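Local coordinates for protein 2-hydroxyisocaproyl-CoA dehydratase activator (Clostridium difficile, PDB 4EHU) that transfers one electron to 2-hydroxyisocaproyl-CoA dehydratase, coupled to ATP hydrolysis, as a homodimer that binds a single [4Fe-4S] cluster, at residues M1-S10 with G15-S27; H190-K202 with N219-N231. All coordinates share one frame; numbering follows the deposited sequence. Where two conformers were deposited one is given.

In the fold
Interactions 1 and 2 sample the two halves of an actin fold, each built on a five-stranded mixed sheet flanked by helices. Interaction 1 joins the first two strands of one sheet through backbone hydrogen bonds; interaction 2 packs helices 182-204 and 220-230 beside the other sheet, mainly through side chains. Both are largely buried, yet each has a more open part: Y2, K19 and V25 in the first, and in the second the side where K195 and R228 pair with E229. Their centres lie 29 Å apart, on opposite sides of the chain's centre, and both reach the nucleotide: S10 at the phosphates, N219 at the base.

Interaction 1 of 2, residues M1-S10 with G15-S27; sequences MYTMGLDIGS and GVILKNGEDIVAS. With ANP (phosphoaminophosphonic acid-adenylate ester), chain D.
Strands 2-8 and 15-19 run antiparallel at 4.7 Å between axes, with T3 facing L18 and G5 facing V16 as hydrogen-bonded pairs, while Y2-K19, M4-I17 and L6-G15 are non-hydrogen-bonded. T3 and L18 bond each other in both directions, T3 N to L18 O and L18 N to T3 O, each at 2.9 Å. N20 N closes the far end on M1 O. Beyond it, E22 and D23 both face K19 in a classic beta bulge, their N-H groups sharing K19 O, and the chain returns as strand 23-27.

Y2, M4, I17 and K19 share one face. The Y2 ring lies alongside the extended K19 chain, CE1 being 3.8 Å from K19 CG, and V25 CG2 meets the ring edge near its plane. I17 turns its branches to different neighbours: CG2 touches Y2 CD1, whereas CG1, anti to the carbonyl carbon (chi1 -65°), presses on M4 CE at a tight 3.3 Å. On the other face a water donates to T3 OG1 and L18 O, both at 2.7 Å, and accepts from G21 N, tying the turn to the first strand. Past the strand, the backbone N of S10 bonds O1G of the ATP analogue and its OG accepts from the bridging N3B at 2.8 Å, as expected of the first phosphate loop of an actin-type ATPase.

Strand 57-63 pairs with the other edge of strand 2-8; helix 38-50 covers M4 and L6, while helix 243-261 packs on T3 and L18, A249 O bonding T3 OG1.

Interaction 2 of 2, residues H190-K202 with N219-N231; sequences HTSVAKRVSSLVK and NSGIVRAMAREIN. With ANP (phosphoaminophosphonic acid-adenylate ester), chain D; ACT (acetate ion), chain I.
Two helices of the actin-fold half that carries strand 96-100 pack here, 190-202 against 220-230, their axes 8.6 Å apart and crossing at -49°. A194 and A225 meet CB to CB at 3.6 Å, small side chains that permit close approach. M226 fits as a knob among A194, V197, S198 and V201; bends at chi2 and chi3 curl its chain back, bringing SD to 3.5 Å from A194 O and CE against V197 CG1. I98 of strand 96-100 touches V197, V201 and M226.

At the nucleotide end, N219 is the N-cap of the second helix: its OD1 accepts from I222 N, which stands above the carbonyl plane, while the backbone N of N219 approaches the adenine C2. H190 lays one ring face over I222 N, and its CD2 touches I222 CD1.

The more exposed side of the pair is polar. E229, a second knob, sits among T191, A194, K195 and S198 within a salt-bridge network. R228 grips E229 OE2 side-on with NE and NH2, and K195 NZ reaches OE1 at 3.1 Å from above the carboxylate plane. The same R228 NH2 donates to T191 OG1 at 2.8 Å, tilted 28° from the guanidinium plane. Finally, one water donates to both S198 OG and E229 OE1 at 2.7 Å and accepts from K202 NZ.

Interaction 1 of 2, residues M1-S10 with G15-S27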
loop_
_atom_site.group_PDB
_atom_site.type_symbol
_atom_site.label_atom_id
_atom_site.label_comp_id
_atom_site.label_asym_id
_atom_site.label_seq_id
_atom_site.Cartn_x
_atom_site.Cartn_y
_atom_site.Cartn_z
ATOM N N MET A 1 3.486 -9.769 -44.934
ATOM C CA MET A 1 2.312 -9.907 -44.027
ATOM C C MET A 1 2.501 -8.978 -42.841
ATOM O O MET A 1 3.627 -8.630 -42.499
ATOM C CB MET A 1 2.188 -11.347 -43.513
ATOM C CG MET A 1 3.104 -11.643 -42.304
ATOM S SD MET A 1 2.568 -13.082 -41.359
ATOM C CE MET A 1 2.454 -14.301 -42.671
ATOM N N TYR A 2 1.406 -8.577 -42.209
ATOM C CA TYR A 2 1.499 -7.834 -40.951
ATOM C C TYR A 2 0.803 -8.590 -39.843
ATOM O O TYR A 2 -0.236 -9.204 -40.063
ATOM C CB TYR A 2 0.856 -6.457 -41.089
ATOM C CG TYR A 2 1.519 -5.585 -42.120
ATOM C CD1 TYR A 2 2.612 -4.799 -41.786
ATOM C CD2 TYR A 2 1.062 -5.560 -43.443
ATOM C CE1 TYR A 2 3.229 -3.996 -42.728
ATOM C CE2 TYR A 2 1.671 -4.764 -44.383
ATOM C CZ TYR A 2 2.756 -3.985 -44.022
ATOM O OH TYR A 2 3.368 -3.190 -44.962
ATOM N N THR A 3 1.370 -8.545 -38.643
ATOM C CA THR A 3 0.659 -9.005 -37.458
ATOM C C THR A 3 0.658 -7.899 -36.410
ATOM O O THR A 3 1.438 -6.957 -36.495
ATOM C CB THR A 3 1.285 -10.275 -36.883
ATOM O OG1 THR A 3 2.648 -10.020 -36.507
ATOM C CG2 THR A 3 1.198 -11.415 -37.936
ATOM N N MET A 4 -0.233 -8.008 -35.436
ATOM C CA MET A 4 -0.360 -6.981 -34.406
ATOM C C MET A 4 -0.386 -7.597 -33.016
ATOM O O MET A 4 -0.996 -8.638 -32.805
ATOM C CB MET A 4 -1.649 -6.189 -34.620
ATOM C CG MET A 4 -1.832 -5.042 -33.646
ATOM S SD MET A 4 -3.274 -4.039 -34.041
ATOM C CE MET A 4 -2.600 -2.945 -35.290
ATOM N N GLY A 5 0.291 -6.932 -32.081
ATOM C CA GLY A 5 0.250 -7.272 -30.668
ATOM C C GLY A 5 -0.324 -6.110 -29.869
ATOM O O GLY A 5 0.028 -4.961 -30.110
ATOM N N LEU A 6 -1.230 -6.412 -28.946
ATOM C CA LEU A 6 -1.797 -5.413 -28.049
ATOM C C LEU A 6 -1.529 -5.864 -26.626
ATOM O O LEU A 6 -1.748 -7.022 -26.302
ATOM C CB LEU A 6 -3.306 -5.278 -28.264
ATOM C CG LEU A 6 -3.757 -4.666 -29.589
ATOM C CD1 LEU A 6 -5.273 -4.736 -29.698
ATOM C CD2 LEU A 6 -3.268 -3.231 -29.714
ATOM N N ASP A 7 -1.051 -4.956 -25.787
ATOM C CA ASP A 7 -0.795 -5.243 -24.378
ATOM C C ASP A 7 -1.617 -4.248 -23.563
ATOM O O ASP A 7 -1.297 -3.072 -23.484
ATOM C CB ASP A 7 0.717 -5.133 -24.088
ATOM C CG ASP A 7 1.066 -5.238 -22.591
ATOM O OD1 ASP A 7 0.182 -5.428 -21.726
ATOM O OD2 ASP A 7 2.261 -5.118 -22.283
ATOM N N ILE A 8 -2.717 -4.720 -22.998
ATOM C CA ILE A 8 -3.625 -3.858 -22.269
ATOM C C ILE A 8 -3.389 -4.064 -20.787
ATOM O O ILE A 8 -3.898 -5.008 -20.191
ATOM C CB ILE A 8 -5.087 -4.172 -22.633
ATOM C CG1 ILE A 8 -5.253 -4.137 -24.154
ATOM C CG2 ILE A 8 -6.016 -3.178 -21.961
ATOM C CD1 ILE A 8 -6.575 -4.737 -24.642
ATOM N N GLY A 9 -2.571 -3.203 -20.192
ATOM C CA GLY A 9 -2.222 -3.387 -18.800
ATOM C C GLY A 9 -3.142 -2.609 -17.890
ATOM O O GLY A 9 -4.142 -2.047 -18.335
ATOM N N SER A 10 -2.778 -2.557 -16.619
ATOM C CA SER A 10 -3.559 -1.834 -15.626
ATOM C C SER A 10 -3.608 -0.344 -15.937
ATOM O O SER A 10 -4.546 0.353 -15.559
ATOM C CB SER A 10 -2.935 -2.037 -14.250
ATOM O OG SER A 10 -1.674 -1.396 -14.128
ATOM N N GLY A 15 0.606 -1.079 -28.301
ATOM C CA GLY A 15 0.385 -1.807 -29.543
ATOM C C GLY A 15 1.614 -1.808 -30.435
ATOM O O GLY A 15 2.376 -0.844 -30.457
ATOM N N VAL A 16 1.801 -2.895 -31.174
ATOM C CA VAL A 16 2.889 -3.004 -32.145
ATOM C C VAL A 16 2.332 -3.640 -33.405
ATOM O O VAL A 16 1.565 -4.599 -33.307
ATOM C CB VAL A 16 4.023 -3.912 -31.620
ATOM C CG1 VAL A 16 4.988 -4.255 -32.734
ATOM C CG2 VAL A 16 4.767 -3.225 -30.437
ATOM N N ILE A 17 2.688 -3.093 -34.570
ATOM C CA ILE A 17 2.484 -3.792 -35.834
ATOM C C ILE A 17 3.846 -4.269 -36.315
ATOM O O ILE A 17 4.798 -3.483 -36.416
ATOM C CB ILE A 17 1.834 -2.897 -36.921
ATOM C CG1 ILE A 17 0.417 -2.498 -36.504
ATOM C CG2 ILE A 17 1.800 -3.641 -38.265
ATOM C CD1 ILE A 17 -0.317 -1.644 -37.516
ATOM N N LEU A 18 3.931 -5.563 -36.593
ATOM C CA LEU A 18 5.180 -6.211 -36.980
ATOM C C LEU A 18 5.051 -6.730 -38.408
ATOM O O LEU A 18 4.042 -7.339 -38.769
ATOM C CB LEU A 18 5.455 -7.375 -36.029
ATOM C CG LEU A 18 6.757 -8.161 -36.150
ATOM C CD1 LEU A 18 7.951 -7.325 -35.684
ATOM C CD2 LEU A 18 6.648 -9.422 -35.310
ATOM N N LYS A 19 6.073 -6.482 -39.218
ATOM C CA LYS A 19 6.064 -6.895 -40.619
ATOM C C LYS A 19 6.935 -8.132 -40.790
ATOM O O LYS A 19 8.111 -8.122 -40.418
ATOM C CB LYS A 19 6.595 -5.764 -41.503
ATOM C CG LYS A 19 6.399 -5.989 -43.017
ATOM C CD LYS A 19 7.010 -4.850 -43.810
ATOM C CE LYS A 19 6.886 -5.095 -45.305
ATOM N NZ LYS A 19 7.420 -3.952 -46.099
ATOM N N ASN A 20 6.341 -9.189 -41.335
ATOM C CA ASN A 20 7.032 -10.451 -41.592
ATOM C C ASN A 20 7.801 -10.947 -40.382
ATOM O O ASN A 20 8.877 -11.525 -40.515
ATOM C CB ASN A 20 7.974 -10.319 -42.788
ATOM C CG ASN A 20 7.238 -9.981 -44.059
ATOM O OD1 ASN A 20 7.670 -9.131 -44.842
ATOM N ND2 ASN A 20 6.105 -10.632 -44.265
ATOM N N GLY A 21 7.229 -10.729 -39.200
ATOM C CA GLY A 21 7.810 -11.222 -37.965
ATOM C C GLY A 21 9.194 -10.681 -37.657
ATOM O O GLY A 21 9.910 -11.242 -36.832
ATOM N N GLU A 22 9.587 -9.598 -38.307
ATOM C CA GLU A 22 10.960 -9.136 -38.149
ATOM C C GLU A 22 11.095 -7.635 -37.958
ATOM O O GLU A 22 11.977 -7.200 -37.235
ATOM C CB GLU A 22 11.843 -9.626 -39.310
ATOM C CG GLU A 22 11.381 -9.233 -40.690
ATOM C CD GLU A 22 12.319 -9.746 -41.776
ATOM O OE1 GLU A 22 13.337 -10.387 -41.428
ATOM O OE2 GLU A 22 12.041 -9.512 -42.974
ATOM N N ASP A 23 10.221 -6.843 -38.569
ATOM C CA ASP A 23 10.374 -5.394 -38.524
ATOM C C ASP A 23 9.185 -4.677 -37.889
ATOM O O ASP A 23 8.065 -4.754 -38.382
ATOM C CB ASP A 23 10.609 -4.852 -39.941
ATOM C CG ASP A 23 11.968 -5.250 -40.503
ATOM O OD1 ASP A 23 12.985 -5.136 -39.776
ATOM O OD2 ASP A 23 12.018 -5.683 -41.671
ATOM N N ILE A 24 9.443 -3.972 -36.791
ATOM C CA ILE A 24 8.429 -3.132 -36.170
ATOM C C ILE A 24 8.164 -1.937 -37.070
ATOM O O ILE A 24 9.037 -1.087 -37.239
ATOM C CB ILE A 24 8.892 -2.608 -34.797
ATOM C CG1 ILE A 24 9.194 -3.770 -33.846
ATOM C CG2 ILE A 24 7.833 -1.700 -34.190
ATOM C CD1 ILE A 24 9.693 -3.329 -32.476
ATOM N N VAL A 25 6.974 -1.870 -37.662
ATOM C CA VAL A 25 6.639 -0.763 -38.554
ATOM C C VAL A 25 5.792 0.288 -37.839
ATOM O O VAL A 25 5.578 1.383 -38.360
ATOM C CB VAL A 25 5.935 -1.240 -39.858
ATOM C CG1 VAL A 25 6.877 -2.119 -40.678
ATOM C CG2 VAL A 25 4.625 -1.976 -39.557
ATOM N N ALA A 26 5.328 -0.034 -36.634
ATOM C CA ALA A 26 4.531 0.908 -35.859
ATOM C C ALA A 26 4.417 0.459 -34.411
ATOM O O ALA A 26 4.402 -0.736 -34.102
ATOM C CB ALA A 26 3.139 1.072 -36.470
ATOM N N SER A 27 4.356 1.435 -33.516
ATOM C CA SER A 27 4.126 1.157 -32.114
ATOM C C SER A 27 3.430 2.357 -31.509
ATOM O O SER A 27 3.490 3.458 -32.045
ATOM C CB SER A 27 5.440 0.894 -31.402
ATOM O OG SER A 27 6.240 2.069 -31.393
HETATM P PG ANP D . 0.692 -3.865 -15.221
HETATM O O1G ANP D . -0.707 -4.451 -15.368
HETATM O O2G ANP D . 1.669 -4.622 -16.084
HETATM O O3G ANP D . 1.128 -3.754 -13.813
HETATM P PB ANP D . 0.949 -1.674 -17.298
HETATM O O1B ANP D . -0.157 -0.829 -17.874
HETATM O O2B ANP D . 1.526 -2.755 -18.213
HETATM N N3B ANP D . 0.435 -2.254 -15.751
HETATM P PA ANP D . 3.333 -0.141 -17.937
HETATM O O1A ANP D . 2.676 0.383 -19.166
HETATM O O2A ANP D . 4.388 -1.223 -18.008
HETATM O O3A ANP D . 2.189 -0.685 -16.925
HETATM O "O5'" ANP D . 3.945 1.039 -17.033
HETATM C "C5'" ANP D . 3.092 2.061 -16.506
HETATM C "C4'" ANP D . 3.958 3.120 -15.831
HETATM O "O4'" ANP D . 5.244 3.400 -16.365
HETATM C "C3'" ANP D . 3.436 4.248 -14.960
HETATM O "O3'" ANP D . 2.877 3.741 -13.740
HETATM C "C2'" ANP D . 4.678 5.129 -14.784
HETATM O "O2'" ANP D . 5.218 5.060 -13.453
HETATM C "C1'" ANP D . 5.722 4.613 -15.774
HETATM N N9 ANP D . 5.968 5.528 -16.904
HETATM C C8 ANP D . 5.161 5.747 -17.962
HETATM N N7 ANP D . 5.737 6.611 -18.835
HETATM C C5 ANP D . 6.946 6.937 -18.313
HETATM C C6 ANP D . 8.071 7.784 -18.715
HETATM N N6 ANP D . 7.992 8.487 -19.870
HETATM N N1 ANP D . 9.152 7.837 -17.896
HETATM C C2 ANP D . 9.232 7.139 -16.753
HETATM N N3 ANP D . 8.235 6.352 -16.320
HETATM C C4 ANP D . 7.101 6.214 -17.051
HETATM O O HOH W 1 4.398 -9.988 -38.625
#

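Interaction 2 of 2, residues H190-K202 with N219-N231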
loop_
_atom_site.group_PDB
_atom_site.type_symbol
_atom_site.label_atom_id
_atom_site.label_comp_id
_atom_site.label_asym_id
_atom_site.label_seq_id
_atom_site.Cartn_x
_atom_site.Cartn_y
_atom_site.Cartn_z
ATOM N N HIS A 190 13.314 6.558 -5.644
ATOM C CA HIS A 190 13.795 5.513 -6.516
ATOM C C HIS A 190 14.385 4.366 -5.729
ATOM O O HIS A 190 14.177 3.197 -6.054
ATOM C CB HIS A 190 14.823 6.079 -7.494
ATOM C CG HIS A 190 14.232 6.996 -8.504
ATOM N ND1 HIS A 190 14.995 7.887 -9.230
ATOM C CD2 HIS A 190 12.965 7.122 -8.955
ATOM C CE1 HIS A 190 14.205 8.560 -10.049
ATOM N NE2 HIS A 190 12.971 8.116 -9.900
ATOM N N THR A 191 15.111 4.688 -4.678
ATOM C CA THR A 191 15.713 3.653 -3.879
ATOM C C THR A 191 14.613 2.818 -3.203
ATOM O O THR A 191 14.730 1.614 -3.137
ATOM C CB THR A 191 16.661 4.265 -2.848
ATOM O OG1 THR A 191 17.805 4.751 -3.555
ATOM C CG2 THR A 191 17.088 3.207 -1.804
ATOM N N SER A 192 13.538 3.454 -2.757
ATOM C CA SER A 192 12.401 2.697 -2.202
ATOM C C SER A 192 11.893 1.630 -3.171
ATOM O O SER A 192 11.719 0.469 -2.799
ATOM C CB SER A 192 11.263 3.647 -1.853
ATOM O OG SER A 192 11.615 4.430 -0.731
ATOM N N VAL A 193 11.669 2.016 -4.422
ATOM C CA VAL A 193 11.116 1.079 -5.399
ATOM C C VAL A 193 12.145 -0.016 -5.639
ATOM O O VAL A 193 11.820 -1.206 -5.635
ATOM C CB VAL A 193 10.796 1.798 -6.707
ATOM C CG1 VAL A 193 10.507 0.776 -7.849
ATOM C CG2 VAL A 193 9.629 2.755 -6.479
ATOM N N ALA A 194 13.401 0.395 -5.812
ATOM C CA ALA A 194 14.449 -0.539 -6.171
ATOM C C ALA A 194 14.697 -1.553 -5.069
ATOM O O ALA A 194 14.959 -2.716 -5.357
ATOM C CB ALA A 194 15.762 0.230 -6.533
ATOM N N LYS A 195 14.617 -1.132 -3.812
ATOM C CA LYS A 195 14.778 -2.078 -2.711
ATOM C C LYS A 195 13.681 -3.122 -2.728
ATOM O O LYS A 195 13.935 -4.294 -2.502
ATOM C CB LYS A 195 14.785 -1.357 -1.364
ATOM C CG LYS A 195 16.131 -0.674 -1.143
ATOM C CD LYS A 195 16.312 -0.154 0.261
ATOM C CE LYS A 195 17.748 0.373 0.459
ATOM N NZ LYS A 195 18.810 -0.651 0.181
ATOM N N ARG A 196 12.463 -2.700 -3.019
ATOM C CA ARG A 196 11.352 -3.644 -2.979
ATOM C C ARG A 196 11.387 -4.653 -4.129
ATOM O O ARG A 196 11.070 -5.837 -3.934
ATOM C CB ARG A 196 10.028 -2.897 -2.962
ATOM C CG ARG A 196 8.849 -3.812 -2.939
ATOM C CD ARG A 196 7.617 -3.100 -2.456
ATOM N NE ARG A 196 6.455 -3.938 -2.731
ATOM C CZ ARG A 196 6.118 -4.990 -1.998
ATOM N NH1 ARG A 196 6.846 -5.329 -0.940
ATOM N NH2 ARG A 196 5.057 -5.718 -2.328
ATOM N N VAL A 197 11.764 -4.200 -5.322
ATOM C CA VAL A 197 11.826 -5.101 -6.475
ATOM C C VAL A 197 13.115 -5.911 -6.415
ATOM O O VAL A 197 13.109 -7.099 -6.718
ATOM C CB VAL A 197 11.708 -4.320 -7.766
ATOM C CG1 VAL A 197 11.789 -5.259 -8.988
ATOM C CG2 VAL A 197 10.364 -3.574 -7.772
ATOM N N SER A 198 14.208 -5.307 -5.943
ATOM C CA SER A 198 15.458 -6.070 -5.855
ATOM C C SER A 198 15.358 -7.246 -4.890
ATOM O O SER A 198 16.043 -8.241 -5.078
ATOM C CB SER A 198 16.660 -5.186 -5.481
ATOM O OG SER A 198 16.525 -4.663 -4.190
ATOM N N SER A 199 14.508 -7.148 -3.868
ATOM C CA SER A 199 14.329 -8.253 -2.944
ATOM C C SER A 199 13.758 -9.461 -3.705
ATOM O O SER A 199 14.139 -10.605 -3.444
ATOM C CB SER A 199 13.395 -7.857 -1.804
ATOM O OG SER A 199 13.079 -8.975 -0.990
ATOM N N LEU A 200 12.849 -9.204 -4.639
ATOM C CA LEU A 200 12.285 -10.295 -5.445
ATOM C C LEU A 200 13.367 -10.906 -6.322
ATOM O O LEU A 200 13.495 -12.131 -6.419
ATOM C CB LEU A 200 11.165 -9.810 -6.367
ATOM C CG LEU A 200 9.952 -9.158 -5.747
ATOM C CD1 LEU A 200 8.970 -8.867 -6.868
ATOM C CD2 LEU A 200 9.340 -10.079 -4.691
ATOM N N VAL A 201 14.156 -10.050 -6.975
ATOM C CA VAL A 201 15.222 -10.541 -7.821
ATOM C C VAL A 201 16.207 -11.402 -7.045
ATOM O O VAL A 201 16.626 -12.455 -7.510
ATOM C CB VAL A 201 16.001 -9.351 -8.453
ATOM C CG1 VAL A 201 17.183 -9.855 -9.245
ATOM C CG2 VAL A 201 15.065 -8.546 -9.328
ATOM N N LYS A 202 16.609 -10.941 -5.861
ATOM C CA LYS A 202 17.556 -11.689 -5.048
ATOM C C LYS A 202 16.979 -13.040 -4.602
ATOM O O LYS A 202 17.685 -14.042 -4.533
ATOM C CB LYS A 202 17.982 -10.832 -3.856
ATOM C CG LYS A 202 18.808 -9.611 -4.310
ATOM C CD LYS A 202 19.203 -8.705 -3.131
ATOM C CE LYS A 202 20.038 -7.518 -3.606
ATOM N NZ LYS A 202 20.463 -6.585 -2.522
ATOM N N ASN A 219 12.243 5.075 -16.686
ATOM C CA ASN A 219 12.827 5.955 -15.662
ATOM C C ASN A 219 14.265 5.526 -15.401
ATOM O O ASN A 219 14.503 4.507 -14.771
ATOM C CB ASN A 219 11.989 5.848 -14.378
ATOM C CG ASN A 219 12.496 6.753 -13.284
ATOM O OD1 ASN A 219 13.685 7.054 -13.218
ATOM N ND2 ASN A 219 11.599 7.199 -12.430
ATOM N N SER A 220 15.227 6.295 -15.922
ATOM C CA SER A 220 16.632 5.906 -15.829
ATOM C C SER A 220 17.084 5.859 -14.390
ATOM O O SER A 220 18.006 5.127 -14.077
ATOM C CB SER A 220 17.517 6.884 -16.607
ATOM O OG SER A 220 17.448 8.164 -16.013
ATOM N N GLY A 221 16.423 6.619 -13.520
ATOM C CA GLY A 221 16.734 6.606 -12.097
ATOM C C GLY A 221 16.410 5.280 -11.454
ATOM O O GLY A 221 17.125 4.801 -10.574
ATOM N N ILE A 222 15.293 4.679 -11.868
ATOM C CA ILE A 222 14.927 3.361 -11.359
ATOM C C ILE A 222 15.898 2.312 -11.887
ATOM O O ILE A 222 16.321 1.429 -11.139
ATOM C CB ILE A 222 13.501 2.988 -11.754
ATOM C CG1 ILE A 222 12.500 3.888 -11.009
ATOM C CG2 ILE A 222 13.255 1.494 -11.461
ATOM C CD1 ILE A 222 12.371 3.603 -9.488
ATOM N N VAL A 223 16.267 2.399 -13.157
ATOM C CA VAL A 223 17.225 1.457 -13.711
ATOM C C VAL A 223 18.557 1.548 -12.939
ATOM O O VAL A 223 19.099 0.521 -12.523
ATOM C CB VAL A 223 17.438 1.675 -15.204
ATOM C CG1 VAL A 223 18.516 0.713 -15.733
ATOM C CG2 VAL A 223 16.092 1.454 -15.942
ATOM N N ARG A 224 19.063 2.760 -12.723
ATOM C CA ARG A 224 20.338 2.915 -12.010
ATOM C C ARG A 224 20.244 2.382 -10.576
ATOM O O ARG A 224 21.155 1.695 -10.106
ATOM C CB ARG A 224 20.774 4.382 -11.978
ATOM C CG ARG A 224 21.242 4.892 -13.321
ATOM C CD ARG A 224 21.850 6.293 -13.189
ATOM N NE ARG A 224 20.928 7.268 -12.616
ATOM C CZ ARG A 224 20.039 7.978 -13.312
ATOM N NH1 ARG A 224 19.956 7.836 -14.627
ATOM N NH2 ARG A 224 19.245 8.842 -12.682
ATOM N N ALA A 225 19.152 2.694 -9.876
ATOM C CA ALA A 225 18.985 2.234 -8.499
ATOM C C ALA A 225 18.879 0.712 -8.456
ATOM O O ALA A 225 19.432 0.072 -7.555
ATOM C CB ALA A 225 17.761 2.872 -7.880
ATOM N N MET A 226 18.149 0.127 -9.410
ATOM C CA MET A 226 18.068 -1.327 -9.464
ATOM C C MET A 226 19.409 -1.978 -9.699
ATOM O O MET A 226 19.737 -2.950 -9.031
ATOM C CB MET A 226 17.104 -1.782 -10.569
ATOM C CG MET A 226 15.681 -1.640 -10.123
ATOM S SD MET A 226 15.169 -2.878 -8.867
ATOM C CE MET A 226 15.436 -4.424 -9.686
ATOM N N ALA A 227 20.188 -1.464 -10.649
ATOM C CA ALA A 227 21.464 -2.083 -10.965
ATOM C C ALA A 227 22.356 -2.012 -9.727
ATOM O O ALA A 227 23.120 -2.929 -9.447
ATOM C CB ALA A 227 22.118 -1.390 -12.148
ATOM N N ARG A 228 22.240 -0.908 -8.990
ATOM C CA ARG A 228 22.983 -0.752 -7.743
ATOM C C ARG A 228 22.543 -1.813 -6.721
ATOM O O ARG A 228 23.383 -2.515 -6.138
ATOM C CB ARG A 228 22.769 0.657 -7.179
ATOM C CG ARG A 228 23.511 0.933 -5.864
ATOM C CD ARG A 228 23.039 2.237 -5.229
ATOM N NE ARG A 228 21.671 2.073 -4.721
ATOM C CZ ARG A 228 20.672 2.934 -4.903
ATOM N NH1 ARG A 228 20.867 4.055 -5.584
ATOM N NH2 ARG A 228 19.454 2.658 -4.415
ATOM N N GLU A 229 21.229 -1.940 -6.530
ATOM C CA GLU A 229 20.721 -2.802 -5.483
ATOM C C GLU A 229 20.992 -4.268 -5.781
ATOM O O GLU A 229 21.253 -5.039 -4.850
ATOM C CB GLU A 229 19.227 -2.569 -5.248
ATOM C CG GLU A 229 18.902 -1.215 -4.660
ATOM C CD GLU A 229 19.508 -0.990 -3.277
ATOM O OE1 GLU A 229 19.618 -1.970 -2.490
ATOM O OE2 GLU A 229 19.856 0.175 -2.972
ATOM N N ILE A 230 20.928 -4.670 -7.050
ATOM C CA ILE A 230 21.215 -6.070 -7.371
ATOM C C ILE A 230 22.664 -6.305 -7.720
ATOM O O ILE A 230 23.066 -7.441 -7.987
ATOM C CB ILE A 230 20.290 -6.631 -8.485
ATOM C CG1 ILE A 230 20.651 -6.026 -9.845
ATOM C CG2 ILE A 230 18.839 -6.383 -8.107
ATOM C CD1 ILE A 230 19.811 -6.664 -11.023
ATOM N N ASN A 231 23.461 -5.239 -7.706
ATOM C CA ASN A 231 24.899 -5.351 -7.962
ATOM C C ASN A 231 25.184 -6.062 -9.290
ATOM O O ASN A 231 26.106 -6.868 -9.393
ATOM C CB ASN A 231 25.579 -6.111 -6.812
ATOM C CG ASN A 231 27.104 -5.991 -6.842
ATOM O OD1 ASN A 231 27.658 -4.991 -7.312
ATOM N ND2 ASN A 231 27.787 -7.014 -6.337
HETATM P PG ANP D . 0.692 -3.865 -15.221
HETATM O O1G ANP D . -0.707 -4.451 -15.368
HETATM O O2G ANP D . 1.669 -4.622 -16.084
HETATM O O3G ANP D . 1.128 -3.754 -13.813
HETATM P PB ANP D . 0.949 -1.674 -17.298
HETATM O O1B ANP D . -0.157 -0.829 -17.874
HETATM O O2B ANP D . 1.526 -2.755 -18.213
HETATM N N3B ANP D . 0.435 -2.254 -15.751
HETATM P PA ANP D . 3.333 -0.141 -17.937
HETATM O O1A ANP D . 2.676 0.383 -19.166
HETATM O O2A ANP D . 4.388 -1.223 -18.008
HETATM O O3A ANP D . 2.189 -0.685 -16.925
HETATM O "O5'" ANP D . 3.945 1.039 -17.033
HETATM C "C5'" ANP D . 3.092 2.061 -16.506
HETATM C "C4'" ANP D . 3.958 3.120 -15.831
HETATM O "O4'" ANP D . 5.244 3.400 -16.365
HETATM C "C3'" ANP D . 3.436 4.248 -14.960
HETATM O "O3'" ANP D . 2.877 3.741 -13.740
HETATM C "C2'" ANP D . 4.678 5.129 -14.784
HETATM O "O2'" ANP D . 5.218 5.060 -13.453
HETATM C "C1'" ANP D . 5.722 4.613 -15.774
HETATM N N9 ANP D . 5.968 5.528 -16.904
HETATM C C8 ANP D . 5.161 5.747 -17.962
HETATM N N7 ANP D . 5.737 6.611 -18.835
HETATM C C5 ANP D . 6.946 6.937 -18.313
HETATM C C6 ANP D . 8.071 7.784 -18.715
HETATM N N6 ANP D . 7.992 8.487 -19.870
HETATM N N1 ANP D . 9.152 7.837 -17.896
HETATM C C2 ANP D . 9.232 7.139 -16.753
HETATM N N3 ANP D . 8.235 6.352 -16.320
HETATM C C4 ANP D . 7.101 6.214 -17.051
HETATM C C ACT I . 20.749 8.543 -9.265
HETATM O O ACT I . 19.652 8.391 -9.852
HETATM O OXT ACT I . 21.796 8.511 -9.968
HETATM C CH3 ACT I . 20.809 8.782 -7.783
HETATM O O HOH W 2 17.842 6.895 -8.606
HETATM O O HOH W 3 18.670 6.087 -6.042
HETATM O O HOH W 4 18.545 -4.399 -2.391
#